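Side-chain contacts in glycosyl hydrolase, family 31/fibronectin type III domain protein (Clostridium perfringens, PDB 4UAP), which binds N-acetylgalactosamine as a family 32 carbohydrate-binding module, a calcium-carrying beta-sandwich that probably directs its parent glycoside hydrolase to galacto-configured sugars: residues I6-D11 and D22-G27; S35-K40 and F55-E60; F70-R75 and K88-V93; G104-A107 and T113-Y116. One frame throughout, in Å; residues are numbered along the deposited sequence.

Contact 1 (I6-D11 and D22-G27); sequences ITVSGD and DKLIDG. With CA (calcium ion), chain D.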
loop_
_atom_site.group_PDB
_atom_site.type_symbol
_atom_site.label_atom_id
_atom_site.label_comp_id
_atom_site.label_asym_id
_atom_site.label_seq_id
_atom_site.Cartn_x
_atom_site.Cartn_y
_atom_site.Cartn_z
ATOM N N ILE A 6 4.102 -13.730 -0.862
ATOM C CA ILE A 6 3.852 -12.661 0.091
ATOM C C ILE A 6 2.491 -12.830 0.746
ATOM O O ILE A 6 1.501 -13.076 0.067
ATOM C CB ILE A 6 3.916 -11.289 -0.592
ATOM C CG1 ILE A 6 5.303 -11.080 -1.206
ATOM C CG2 ILE A 6 3.587 -10.179 0.403
ATOM C CD1 ILE A 6 5.366 -9.923 -2.174
ATOM N N THR A 7 2.452 -12.705 2.066
ATOM C CA THR A 7 1.198 -12.708 2.804
ATOM C C THR A 7 0.889 -11.282 3.251
ATOM O O THR A 7 1.760 -10.593 3.771
ATOM C CB THR A 7 1.265 -13.652 4.015
ATOM O OG1 THR A 7 1.492 -14.986 3.547
ATOM C CG2 THR A 7 -0.031 -13.623 4.795
ATOM N N VAL A 8 -0.334 -10.823 3.014
ATOM C CA VAL A 8 -0.703 -9.475 3.419
ATOM C C VAL A 8 -1.832 -9.528 4.452
ATOM O O VAL A 8 -2.741 -10.338 4.355
ATOM C CB VAL A 8 -1.119 -8.606 2.205
ATOM C CG1 VAL A 8 -2.330 -9.195 1.502
ATOM C CG2 VAL A 8 -1.383 -7.164 2.649
ATOM N N SER A 9 -1.756 -8.668 5.455
ATOM C CA SER A 9 -2.756 -8.653 6.502
ATOM C C SER A 9 -2.990 -7.232 6.965
ATOM O O SER A 9 -2.218 -6.326 6.648
ATOM C CB SER A 9 -2.326 -9.544 7.674
ATOM O OG SER A 9 -1.096 -9.093 8.220
ATOM N N GLY A 10 -4.082 -7.034 7.690
ATOM C CA GLY A 10 -4.467 -5.714 8.143
ATOM C C GLY A 10 -5.972 -5.697 8.332
ATOM O O GLY A 10 -6.624 -6.737 8.195
ATOM N N ASP A 11 -6.523 -4.529 8.643
ATOM C CA ASP A 11 -7.927 -4.443 9.041
ATOM C C ASP A 11 -8.863 -4.306 7.839
ATOM O O ASP A 11 -9.164 -3.201 7.356
ATOM C CB ASP A 11 -8.142 -3.290 10.014
ATOM C CG ASP A 11 -9.538 -3.296 10.628
ATOM O OD1 ASP A 11 -10.382 -4.126 10.219
ATOM O OD2 ASP A 11 -9.796 -2.453 11.508
ATOM N N ASP A 22 -6.173 -8.310 -0.752
ATOM C CA ASP A 22 -5.729 -9.186 -1.827
ATOM C C ASP A 22 -5.432 -8.416 -3.109
ATOM O O ASP A 22 -4.583 -8.827 -3.904
ATOM C CB ASP A 22 -6.783 -10.266 -2.091
ATOM C CG ASP A 22 -8.137 -9.678 -2.464
ATOM O OD1 ASP A 22 -8.773 -9.040 -1.596
ATOM O OD2 ASP A 22 -8.569 -9.849 -3.624
ATOM N N LYS A 23 -6.111 -7.286 -3.296
ATOM C CA LYS A 23 -5.919 -6.470 -4.502
ATOM C C LYS A 23 -4.576 -5.732 -4.495
ATOM O O LYS A 23 -4.187 -5.129 -5.494
ATOM C CB LYS A 23 -7.076 -5.473 -4.660
ATOM C CG LYS A 23 -8.439 -6.135 -4.938
ATOM C CD LYS A 23 -8.402 -6.918 -6.254
ATOM C CE LYS A 23 -9.733 -7.622 -6.552
ATOM N NZ LYS A 23 -10.754 -6.694 -7.117
ATOM N N LEU A 24 -3.873 -5.764 -3.368
ATOM C CA LEU A 24 -2.535 -5.176 -3.308
ATOM C C LEU A 24 -1.506 -6.090 -3.960
ATOM O O LEU A 24 -0.443 -5.637 -4.379
ATOM C CB LEU A 24 -2.111 -4.897 -1.857
ATOM C CG LEU A 24 -2.896 -3.847 -1.069
ATOM C CD1 LEU A 24 -2.476 -3.861 0.421
ATOM C CD2 LEU A 24 -2.714 -2.452 -1.684
ATOM N N ILE A 25 -1.815 -7.381 -4.039
ATOM C CA ILE A 25 -0.839 -8.339 -4.549
ATOM C C ILE A 25 -1.413 -9.300 -5.595
ATOM O O ILE A 25 -0.859 -10.373 -5.828
ATOM C CB ILE A 25 -0.227 -9.165 -3.391
ATOM C CG1 ILE A 25 -1.310 -9.961 -2.667
ATOM C CG2 ILE A 25 0.465 -8.259 -2.384
ATOM C CD1 ILE A 25 -0.785 -10.860 -1.561
ATOM N N ASP A 26 -2.503 -8.912 -6.250
ATOM C CA ASP A 26 -3.139 -9.816 -7.207
ATOM C C ASP A 26 -2.517 -9.712 -8.600
ATOM O O ASP A 26 -2.937 -10.404 -9.521
ATOM C CB ASP A 26 -4.636 -9.541 -7.296
ATOM C CG ASP A 26 -4.933 -8.154 -7.813
ATOM O OD1 ASP A 26 -4.306 -7.198 -7.316
ATOM O OD2 ASP A 26 -5.776 -8.015 -8.723
ATOM N N GLY A 27 -1.519 -8.846 -8.751
ATOM C CA GLY A 27 -0.813 -8.717 -10.014
ATOM C C GLY A 27 -1.474 -7.738 -10.965
ATOM O O GLY A 27 -1.273 -7.814 -12.175
HETATM CA CA CA D . -3.929 -4.780 -7.730
#
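V8 meets the loop 22-27 with both of its methyl groups, and each finds a different residue. CG1 of V8 packs against CD1 of I25 at 3.8 Å, while CG2 of V8 stands 4.1 Å from CD1 of L24; both are plain apolar contacts. The division follows from the first torsion of V8 (chi1 61°), which puts CG1 between the backbone N and the carbonyl carbon and leaves CG2 anti to that N. I25 places its own CG1 in the same way (chi1 61°), and because the chain then continues straight (chi2 177°), CD1 is carried out to the strand, passing alongside V8 in the opposite direction. There the methyl also lies 3.6 Å from the carbonyl O of I6. L24 comes in differently: its side chain crosses that of V8 at about a right angle, touches with the CD1 branch, and packs also on M57 of strand 55-61.

The loop that presents these side chains begins as the end of a 3-10 turn (22-24), with I25 N hydrogen-bonded to D22 O at 3.1 Å. Its side away from the strand holds a calcium ion, bound by K23 O at 2.3 Å and by D26 OD1 at 2.5 Å. T28, S35, N143 and E144 supply further ligands, and G27 N donates to OE1 of E144. One short loop thus offers apolar methyls to an edge strand and oxygens to a metal, the arrangement of the structural calcium site found in many family 32 beta-sandwich modules.

Contact 2 (S35-K40 and F55-E60); sequences SRMDLK and FEMTFE. With CA (calcium ion), chain D.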
loop_
_atom_site.group_PDB
_atom_site.type_symbol
_atom_site.label_atom_id
_atom_site.label_comp_id
_atom_site.label_asym_id
_atom_site.label_seq_id
_atom_site.Cartn_x
_atom_site.Cartn_y
_atom_site.Cartn_z
ATOM N N SER A 35 -8.744 -3.367 -10.073
ATOM C CA SER A 35 -7.352 -3.628 -9.661
ATOM C C SER A 35 -7.040 -3.249 -8.210
ATOM O O SER A 35 -6.083 -3.759 -7.620
ATOM C CB SER A 35 -6.371 -2.863 -10.565
ATOM O OG SER A 35 -6.538 -3.186 -11.937
ATOM N N ARG A 36 -7.834 -2.347 -7.641
ATOM C CA ARG A 36 -7.408 -1.599 -6.459
ATOM C C ARG A 36 -7.874 -2.136 -5.113
ATOM O O ARG A 36 -8.910 -2.798 -5.019
ATOM C CB ARG A 36 -7.893 -0.143 -6.562
ATOM C CG ARG A 36 -7.463 0.611 -7.809
ATOM C CD ARG A 36 -7.667 2.109 -7.602
ATOM N NE ARG A 36 -8.984 2.386 -7.027
ATOM C CZ ARG A 36 -10.081 2.652 -7.731
ATOM N NH1 ARG A 36 -10.042 2.706 -9.064
ATOM N NH2 ARG A 36 -11.223 2.872 -7.096
ATOM N N MET A 37 -7.091 -1.821 -4.079
ATOM C CA MET A 37 -7.544 -1.809 -2.691
ATOM C C MET A 37 -8.005 -0.388 -2.360
ATOM O O MET A 37 -7.243 0.568 -2.541
ATOM C CB MET A 37 -6.422 -2.237 -1.731
ATOM C CG MET A 37 -6.837 -2.321 -0.240
ATOM S SD MET A 37 -5.536 -1.921 0.967
ATOM C CE MET A 37 -5.598 -0.146 0.815
ATOM N N ASP A 38 -9.243 -0.254 -1.887
ATOM C CA ASP A 38 -9.820 1.037 -1.527
ATOM C C ASP A 38 -10.358 1.001 -0.095
ATOM O O ASP A 38 -10.965 0.014 0.319
ATOM C CB ASP A 38 -10.981 1.412 -2.466
ATOM C CG ASP A 38 -10.530 2.039 -3.797
ATOM O OD1 ASP A 38 -9.372 1.860 -4.243
ATOM O OD2 ASP A 38 -11.378 2.718 -4.409
ATOM N N LEU A 39 -10.162 2.084 0.645
ATOM C CA LEU A 39 -10.918 2.319 1.868
ATOM C C LEU A 39 -12.404 2.359 1.504
ATOM O O LEU A 39 -12.743 2.664 0.357
ATOM C CB LEU A 39 -10.479 3.630 2.518
ATOM C CG LEU A 39 -9.900 3.518 3.925
ATOM C CD1 LEU A 39 -8.695 2.590 3.938
ATOM C CD2 LEU A 39 -9.549 4.905 4.472
ATOM N N LYS A 40 -13.284 2.060 2.458
ATOM C CA LYS A 40 -14.724 2.032 2.183
ATOM C C LYS A 40 -15.211 3.268 1.425
ATOM O O LYS A 40 -14.929 4.406 1.817
ATOM C CB LYS A 40 -15.526 1.905 3.483
ATOM C CG LYS A 40 -15.538 0.518 4.105
ATOM C CD LYS A 40 -16.451 0.494 5.333
ATOM C CE LYS A 40 -16.402 -0.860 6.031
ATOM N NZ LYS A 40 -16.488 -1.995 5.071
ATOM N N PHE A 55 -3.837 3.878 7.767
ATOM C CA PHE A 55 -4.178 2.485 7.498
ATOM C C PHE A 55 -2.907 1.652 7.336
ATOM O O PHE A 55 -2.070 1.922 6.478
ATOM C CB PHE A 55 -5.063 2.358 6.249
ATOM C CG PHE A 55 -5.482 0.948 5.966
ATOM C CD1 PHE A 55 -6.415 0.320 6.783
ATOM C CD2 PHE A 55 -4.936 0.243 4.901
ATOM C CE1 PHE A 55 -6.799 -0.984 6.547
ATOM C CE2 PHE A 55 -5.309 -1.072 4.660
ATOM C CZ PHE A 55 -6.245 -1.689 5.486
ATOM N N GLU A 56 -2.787 0.631 8.169
ATOM C CA GLU A 56 -1.589 -0.184 8.255
ATOM C C GLU A 56 -1.740 -1.476 7.462
ATOM O O GLU A 56 -2.711 -2.218 7.638
ATOM C CB GLU A 56 -1.298 -0.479 9.727
ATOM C CG GLU A 56 -0.050 -1.258 10.019
ATOM C CD GLU A 56 0.053 -1.583 11.506
ATOM O OE1 GLU A 56 -0.489 -2.630 11.926
ATOM O OE2 GLU A 56 0.640 -0.769 12.250
ATOM N N MET A 57 -0.774 -1.730 6.585
ATOM C CA MET A 57 -0.751 -2.921 5.745
ATOM C C MET A 57 0.514 -3.721 6.074
ATOM O O MET A 57 1.626 -3.200 5.961
ATOM C CB MET A 57 -0.775 -2.537 4.260
ATOM C CG MET A 57 -2.072 -1.864 3.776
ATOM S SD MET A 57 -1.869 -0.832 2.278
ATOM C CE MET A 57 -1.144 0.645 2.987
ATOM N N THR A 58 0.341 -4.970 6.493
ATOM C CA THR A 58 1.471 -5.797 6.907
ATOM C C THR A 58 1.790 -6.857 5.861
ATOM O O THR A 58 0.903 -7.588 5.420
ATOM C CB THR A 58 1.194 -6.482 8.248
ATOM O OG1 THR A 58 0.987 -5.476 9.247
ATOM C CG2 THR A 58 2.373 -7.393 8.655
ATOM N N PHE A 59 3.060 -6.930 5.474
ATOM C CA PHE A 59 3.513 -7.883 4.467
ATOM C C PHE A 59 4.556 -8.814 5.068
ATOM O O PHE A 59 5.544 -8.366 5.642
ATOM C CB PHE A 59 4.092 -7.154 3.254
ATOM C CG PHE A 59 3.091 -6.261 2.560
ATOM C CD1 PHE A 59 2.881 -4.964 2.999
ATOM C CD2 PHE A 59 2.342 -6.734 1.497
ATOM C CE1 PHE A 59 1.950 -4.138 2.373
ATOM C CE2 PHE A 59 1.415 -5.910 0.854
ATOM C CZ PHE A 59 1.221 -4.612 1.307
ATOM N N GLU A 60 4.330 -10.110 4.931
ATOM C CA GLU A 60 5.247 -11.087 5.491
ATOM C C GLU A 60 5.708 -12.068 4.430
ATOM O O GLU A 60 4.959 -12.421 3.514
ATOM C CB GLU A 60 4.590 -11.839 6.640
ATOM C CG GLU A 60 4.265 -10.981 7.829
ATOM C CD GLU A 60 3.469 -11.737 8.869
ATOM O OE1 GLU A 60 2.237 -11.866 8.687
ATOM O OE2 GLU A 60 4.072 -12.211 9.862
HETATM CA CA CA D . -3.929 -4.780 -7.730
#
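Two methionine sulfurs face each other in this buried contact: SD of M37 lies 4.0 Å from SD of M57. The M37 chain is bent at both chi2 and chi3, and its unusual chi2 of -148° falls well short of a fully extended chain. Its sulfur also makes a Met-aromatic contact with F55. SD of M37 is 3.8 Å from CE2 of F55 and 5.0 Å from the ring centroid, 65° off the ring normal, an oblique approach. The terminal methyl continues the contact, CE of M37 lying 4.0 Å from CE2 of F55. L39 reaches the same ring from over one face, with its CD1 4.1 Å from CG of F55 and offset toward the rim.

The residues between and before these apolar ones face elsewhere. R36 grips D38 side-on, NE to OD1 at 2.9 Å and NH2 to OD2 at 2.7 Å; the second bond is nearly straight (177°) and both meet the syn side of the carboxylate. This pairing, with D33 on NH1 of R36 and the W41 indole N-H on OD2 of D38, fixes the guanidinium next to the sugar. S35 contributes its carbonyl O to the calcium ion, 2.4 Å away. Segment 35-40 therefore joins three elements: the apolar core of the sandwich, the metal site and the N-acetylgalactosamine pocket of the carbohydrate-binding module.

Contact 3 (F70-R75 and K88-V93); sequences FTIYNR and KKVKAV. With NGA (2-acetamido-2-deoxy-beta-D-galactopyranose), chain C.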
loop_
_atom_site.group_PDB
_atom_site.type_symbol
_atom_site.label_atom_id
_atom_site.label_comp_id
_atom_site.label_asym_id
_atom_site.label_seq_id
_atom_site.Cartn_x
_atom_site.Cartn_y
_atom_site.Cartn_z
ATOM N N PHE A 70 10.555 -2.034 -2.548
ATOM C CA PHE A 70 9.162 -2.295 -2.855
ATOM C C PHE A 70 8.594 -1.056 -3.533
ATOM O O PHE A 70 9.092 0.060 -3.353
ATOM C CB PHE A 70 8.349 -2.734 -1.620
ATOM C CG PHE A 70 8.274 -1.725 -0.508
ATOM C CD1 PHE A 70 7.334 -0.705 -0.538
ATOM C CD2 PHE A 70 9.098 -1.844 0.600
ATOM C CE1 PHE A 70 7.245 0.198 0.504
ATOM C CE2 PHE A 70 9.019 -0.932 1.647
ATOM C CZ PHE A 70 8.089 0.081 1.601
ATOM N N THR A 71 7.583 -1.291 -4.360
ATOM C CA THR A 71 7.013 -0.282 -5.233
ATOM C C THR A 71 5.509 -0.238 -5.052
ATOM O O THR A 71 4.826 -1.245 -5.251
ATOM C CB THR A 71 7.334 -0.574 -6.706
ATOM O OG1 THR A 71 8.757 -0.528 -6.902
ATOM C CG2 THR A 71 6.658 0.440 -7.612
ATOM N N ILE A 72 5.012 0.935 -4.667
ATOM C CA ILE A 72 3.594 1.173 -4.475
ATOM C C ILE A 72 3.046 1.832 -5.739
ATOM O O ILE A 72 3.577 2.850 -6.188
ATOM C CB ILE A 72 3.335 2.072 -3.239
ATOM C CG1 ILE A 72 3.966 1.442 -1.981
ATOM C CG2 ILE A 72 1.832 2.307 -3.043
ATOM C CD1 ILE A 72 3.975 2.354 -0.755
ATOM N N TYR A 73 2.013 1.231 -6.323
ATOM C CA TYR A 73 1.383 1.787 -7.507
ATOM C C TYR A 73 0.155 2.598 -7.108
ATOM O O TYR A 73 -0.805 2.071 -6.535
ATOM C CB TYR A 73 1.010 0.678 -8.490
ATOM C CG TYR A 73 2.212 0.005 -9.123
ATOM C CD1 TYR A 73 2.906 -1.006 -8.454
ATOM C CD2 TYR A 73 2.656 0.385 -10.393
ATOM C CE1 TYR A 73 4.006 -1.620 -9.034
ATOM C CE2 TYR A 73 3.766 -0.219 -10.975
ATOM C CZ TYR A 73 4.426 -1.221 -10.298
ATOM O OH TYR A 73 5.510 -1.824 -10.884
ATOM N N ASN A 74 0.205 3.893 -7.404
ATOM C CA ASN A 74 -0.821 4.821 -6.967
ATOM C C ASN A 74 -1.924 4.985 -8.001
ATOM O O ASN A 74 -1.706 4.778 -9.191
ATOM C CB ASN A 74 -0.199 6.178 -6.650
ATOM C CG ASN A 74 0.787 6.096 -5.507
ATOM O OD1 ASN A 74 0.453 5.597 -4.435
ATOM N ND2 ASN A 74 2.020 6.540 -5.743
ATOM N N ARG A 75 -3.109 5.355 -7.532
ATOM C CA ARG A 75 -4.244 5.509 -8.428
ATOM C C ARG A 75 -4.074 6.776 -9.254
ATOM O O ARG A 75 -4.027 7.876 -8.710
ATOM C CB ARG A 75 -5.563 5.552 -7.654
ATOM C CG ARG A 75 -6.776 5.671 -8.576
ATOM C CD ARG A 75 -8.047 5.895 -7.795
ATOM N NE ARG A 75 -9.185 6.012 -8.696
ATOM C CZ ARG A 75 -10.440 6.154 -8.286
ATOM N NH1 ARG A 75 -10.707 6.203 -6.985
ATOM N NH2 ARG A 75 -11.417 6.249 -9.176
ATOM N N LYS A 88 -1.135 10.152 -0.462
ATOM C CA LYS A 88 -0.356 11.387 -0.502
ATOM C C LYS A 88 0.880 11.283 0.385
ATOM O O LYS A 88 1.897 11.918 0.122
ATOM C CB LYS A 88 -1.203 12.576 -0.053
ATOM C CG LYS A 88 -0.478 13.919 -0.176
ATOM C CD LYS A 88 -1.339 15.089 0.303
ATOM C CE LYS A 88 -0.673 16.420 -0.028
ATOM N NZ LYS A 88 -1.430 17.587 0.516
ATOM N N LYS A 89 0.773 10.485 1.451
ATOM C CA LYS A 89 1.836 10.357 2.443
ATOM C C LYS A 89 1.861 8.955 3.043
ATOM O O LYS A 89 0.825 8.385 3.374
ATOM C CB LYS A 89 1.658 11.395 3.551
ATOM C CG LYS A 89 2.777 11.442 4.577
ATOM C CD LYS A 89 2.539 12.645 5.490
ATOM C CE LYS A 89 3.377 12.610 6.746
ATOM N NZ LYS A 89 3.078 13.817 7.588
ATOM N N VAL A 90 3.057 8.411 3.195
ATOM C CA VAL A 90 3.207 7.023 3.591
ATOM C C VAL A 90 4.435 6.887 4.456
ATOM O O VAL A 90 5.383 7.665 4.334
ATOM C CB VAL A 90 3.324 6.097 2.351
ATOM C CG1 VAL A 90 4.616 6.377 1.577
ATOM C CG2 VAL A 90 3.203 4.612 2.734
ATOM N N LYS A 91 4.416 5.906 5.344
ATOM C CA LYS A 91 5.627 5.536 6.050
ATOM C C LYS A 91 5.762 4.028 6.003
ATOM O O LYS A 91 4.806 3.313 5.683
ATOM C CB LYS A 91 5.605 6.035 7.502
ATOM C CG LYS A 91 4.505 5.428 8.363
ATOM C CD LYS A 91 4.703 5.770 9.844
ATOM C CE LYS A 91 3.663 5.053 10.695
ATOM N NZ LYS A 91 3.722 5.438 12.133
ATOM N N ALA A 92 6.946 3.532 6.329
ATOM C CA ALA A 92 7.136 2.095 6.357
ATOM C C ALA A 92 8.193 1.704 7.382
ATOM O O ALA A 92 9.092 2.486 7.708
ATOM C CB ALA A 92 7.513 1.580 4.977
ATOM N N VAL A 93 8.055 0.484 7.882
ATOM C CA VAL A 93 8.956 -0.087 8.872
ATOM C C VAL A 93 9.227 -1.525 8.471
ATOM O O VAL A 93 8.315 -2.221 8.012
ATOM C CB VAL A 93 8.350 -0.049 10.287
ATOM C CG1 VAL A 93 9.293 -0.699 11.290
ATOM C CG2 VAL A 93 8.037 1.387 10.694
HETATM C C1 NGA C . -15.621 8.134 -5.546
HETATM C C2 NGA C . -14.712 7.482 -6.584
HETATM C C3 NGA C . -14.424 6.051 -6.181
HETATM C C4 NGA C . -13.902 6.041 -4.750
HETATM C C5 NGA C . -14.987 6.608 -3.833
HETATM C C6 NGA C . -14.638 6.698 -2.354
HETATM C C7 NGA C . -14.708 8.052 -8.984
HETATM C C8 NGA C . -15.468 7.969 -10.276
HETATM N N2 NGA C . -15.315 7.516 -7.918
HETATM O O1 NGA C . -15.548 9.528 -5.725
HETATM O O3 NGA C . -13.500 5.528 -7.104
HETATM O O4 NGA C . -12.744 6.845 -4.688
HETATM O O5 NGA C . -15.245 7.930 -4.205
HETATM O O6 NGA C . -15.688 7.360 -1.653
HETATM O O7 NGA C . -13.591 8.590 -8.952
#
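I72 and V90 face each other with their CA atoms 10.0 Å apart, and F70 and A92 at 10.4 Å, so the two segments run in opposed directions at a spacing typical of facing sheets. They are strands 64-74 and 87-96, one from each layer of the beta-sandwich, and the contact is a piece of its hydrophobic core. The side chains close the gap in two places. F70 points the rim of its ring across the gap: CZ lies 3.7 Å from CB of A92, which sits at the ring edge near its plane. That ring is aimed by a chi1 of 62°, with CG held between the backbone N and the carbonyl carbon. Beside it, CD1 of I72 meets CG2 of V90 at 4.2 Å, methyl against methyl. I128 of strand 125-133 packs on both F70 and V90 and widens the apolar layer. At the other end of segment 88-93, K88 and K89 both face D132 in a classic beta bulge.

Further along the chain, R75 enters the sugar pocket. Its chain is fully extended from CG to NE, and the guanidinium meets N-acetylgalactosamine at its edge. NH2 of R75 makes two weak bonds, 3.0 Å to hydroxyl O3 and 3.2 Å to the acetamido carbonyl O7. NH1 of R75 is shared between two hydroxyls, 2.9 Å from O3 and 3.1 Å from O4, the axial oxygen that marks a galacto sugar, with an N-H...O4 angle of 137°.

Contact 4 (G104-A107 and T113-Y116); sequences GEKA and TTVY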
loop_
_atom_site.group_PDB
_atom_site.type_symbol
_atom_site.label_atom_id
_atom_site.label_comp_id
_atom_site.label_asym_id
_atom_site.label_seq_id
_atom_site.Cartn_x
_atom_site.Cartn_y
_atom_site.Cartn_z
ATOM N N GLY A 104 11.360 5.079 6.873
ATOM C CA GLY A 104 11.107 6.472 6.586
ATOM C C GLY A 104 9.766 6.765 5.944
ATOM O O GLY A 104 8.972 5.872 5.628
ATOM N N GLU A 105 9.533 8.051 5.730
ATOM C CA GLU A 105 8.250 8.539 5.274
ATOM C C GLU A 105 8.421 9.190 3.920
ATOM O O GLU A 105 9.451 9.804 3.646
ATOM C CB GLU A 105 7.677 9.524 6.299
ATOM C CG GLU A 105 6.563 10.422 5.787
ATOM C CD GLU A 105 6.268 11.576 6.751
ATOM O OE1 GLU A 105 6.016 11.309 7.951
ATOM O OE2 GLU A 105 6.304 12.749 6.309
ATOM N N LYS A 106 7.431 9.027 3.055
ATOM C CA LYS A 106 7.436 9.739 1.788
ATOM C C LYS A 106 6.176 10.577 1.725
ATOM O O LYS A 106 5.081 10.068 1.971
ATOM C CB LYS A 106 7.536 8.765 0.615
ATOM C CG LYS A 106 8.932 8.139 0.499
ATOM C CD LYS A 106 9.032 7.142 -0.641
ATOM C CE LYS A 106 10.253 6.235 -0.462
ATOM N NZ LYS A 106 11.524 7.001 -0.346
ATOM N N ALA A 107 6.336 11.868 1.427
ATOM C CA ALA A 107 5.217 12.812 1.472
ATOM C C ALA A 107 4.996 13.510 0.132
ATOM O O ALA A 107 5.829 13.411 -0.769
ATOM C CB ALA A 107 5.447 13.843 2.580
ATOM N N THR A 113 4.242 5.797 -9.234
ATOM C CA THR A 113 4.786 4.825 -8.285
ATOM C C THR A 113 5.493 5.534 -7.158
ATOM O O THR A 113 6.029 6.632 -7.335
ATOM C CB THR A 113 5.791 3.841 -8.934
ATOM O OG1 THR A 113 6.896 4.574 -9.475
ATOM C CG2 THR A 113 5.130 3.021 -10.036
ATOM N N THR A 114 5.477 4.897 -5.996
ATOM C CA THR A 114 6.230 5.354 -4.849
ATOM C C THR A 114 7.176 4.224 -4.517
ATOM O O THR A 114 6.736 3.126 -4.173
ATOM C CB THR A 114 5.320 5.686 -3.658
ATOM O OG1 THR A 114 4.507 6.819 -3.996
ATOM C CG2 THR A 114 6.144 6.002 -2.401
ATOM N N VAL A 115 8.470 4.478 -4.659
ATOM C CA VAL A 115 9.456 3.414 -4.546
ATOM C C VAL A 115 10.322 3.581 -3.298
ATOM O O VAL A 115 10.923 4.636 -3.082
ATOM C CB VAL A 115 10.347 3.357 -5.800
ATOM C CG1 VAL A 115 11.385 2.237 -5.679
ATOM C CG2 VAL A 115 9.488 3.143 -7.043
ATOM N N TYR A 116 10.340 2.543 -2.465
ATOM C CA TYR A 116 11.260 2.458 -1.332
ATOM C C TYR A 116 12.482 1.666 -1.755
ATOM O O TYR A 116 12.401 0.448 -1.949
ATOM C CB TYR A 116 10.591 1.798 -0.115
ATOM C CG TYR A 116 9.812 2.750 0.768
ATOM C CD1 TYR A 116 8.553 3.213 0.394
ATOM C CD2 TYR A 116 10.332 3.181 1.982
ATOM C CE1 TYR A 116 7.830 4.081 1.212
ATOM C CE2 TYR A 116 9.627 4.043 2.802
ATOM C CZ TYR A 116 8.375 4.495 2.413
ATOM O OH TYR A 116 7.679 5.355 3.238
HETATM O O HOH W 1 13.575 5.259 -1.212
#
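The ring of Y116 carries K106 over one face and G104 O at its edge, in plane; F70 stacks from the other side. CE of K106 sits over the ring centre, 3.5 Å from the Y116 centroid, a CH-pi contact. NZ of K106 lies above the same face at 4.6 Å from that centroid, 7° off the ring normal, a cation-pi interaction. Only the last bond of the lysine chain bends (chi4 -57°), which turns NZ out to a water 2.8 Å away. That water donates a weak bond to V115 O. Lower on the chain, CD of K106 rests 3.6 Å from CG2 of T114, whose OG1 is bonded to N74.

The phenol O-H donates a hydrogen bond to the backbone: OH of Y116 is 2.8 Å from O of G104, lying above that carbonyl's plane. The bond ties the end of the ring to strand 99-106, while K106 and F70 hold its two faces.

The two strands face each other across the sandwich, their axes 9.2 Å apart at closest and their directions 163° apart, nearly antiparallel. Strand 99-106 is the outer strand of its sheet, beside 87-96, while 113-118 pairs with 64-74 in the other.

The four contacts follow one another along the chain, and each brings together parts of the two layers of one beta-sandwich or the loops beside them. Contacts 1 and 2, with centres about 7 Å apart, meet through strands 6-9 and 55-61, neighbours in a sheet, and both supply ligands to the calcium ion. Contacts 3 and 4, with centres about 5 Å apart, share both sheets through the pairs 87-96 with 99-106 and 64-74 with 113-118. The centres of contacts 1 and 4 are about 18 Å apart, on opposite sides of the chain's centre. Contacts 2 and 3 meet at the bound N-acetylgalactosamine, where R36 and R75, just outside strands 37-38 and 64-74, line one pocket.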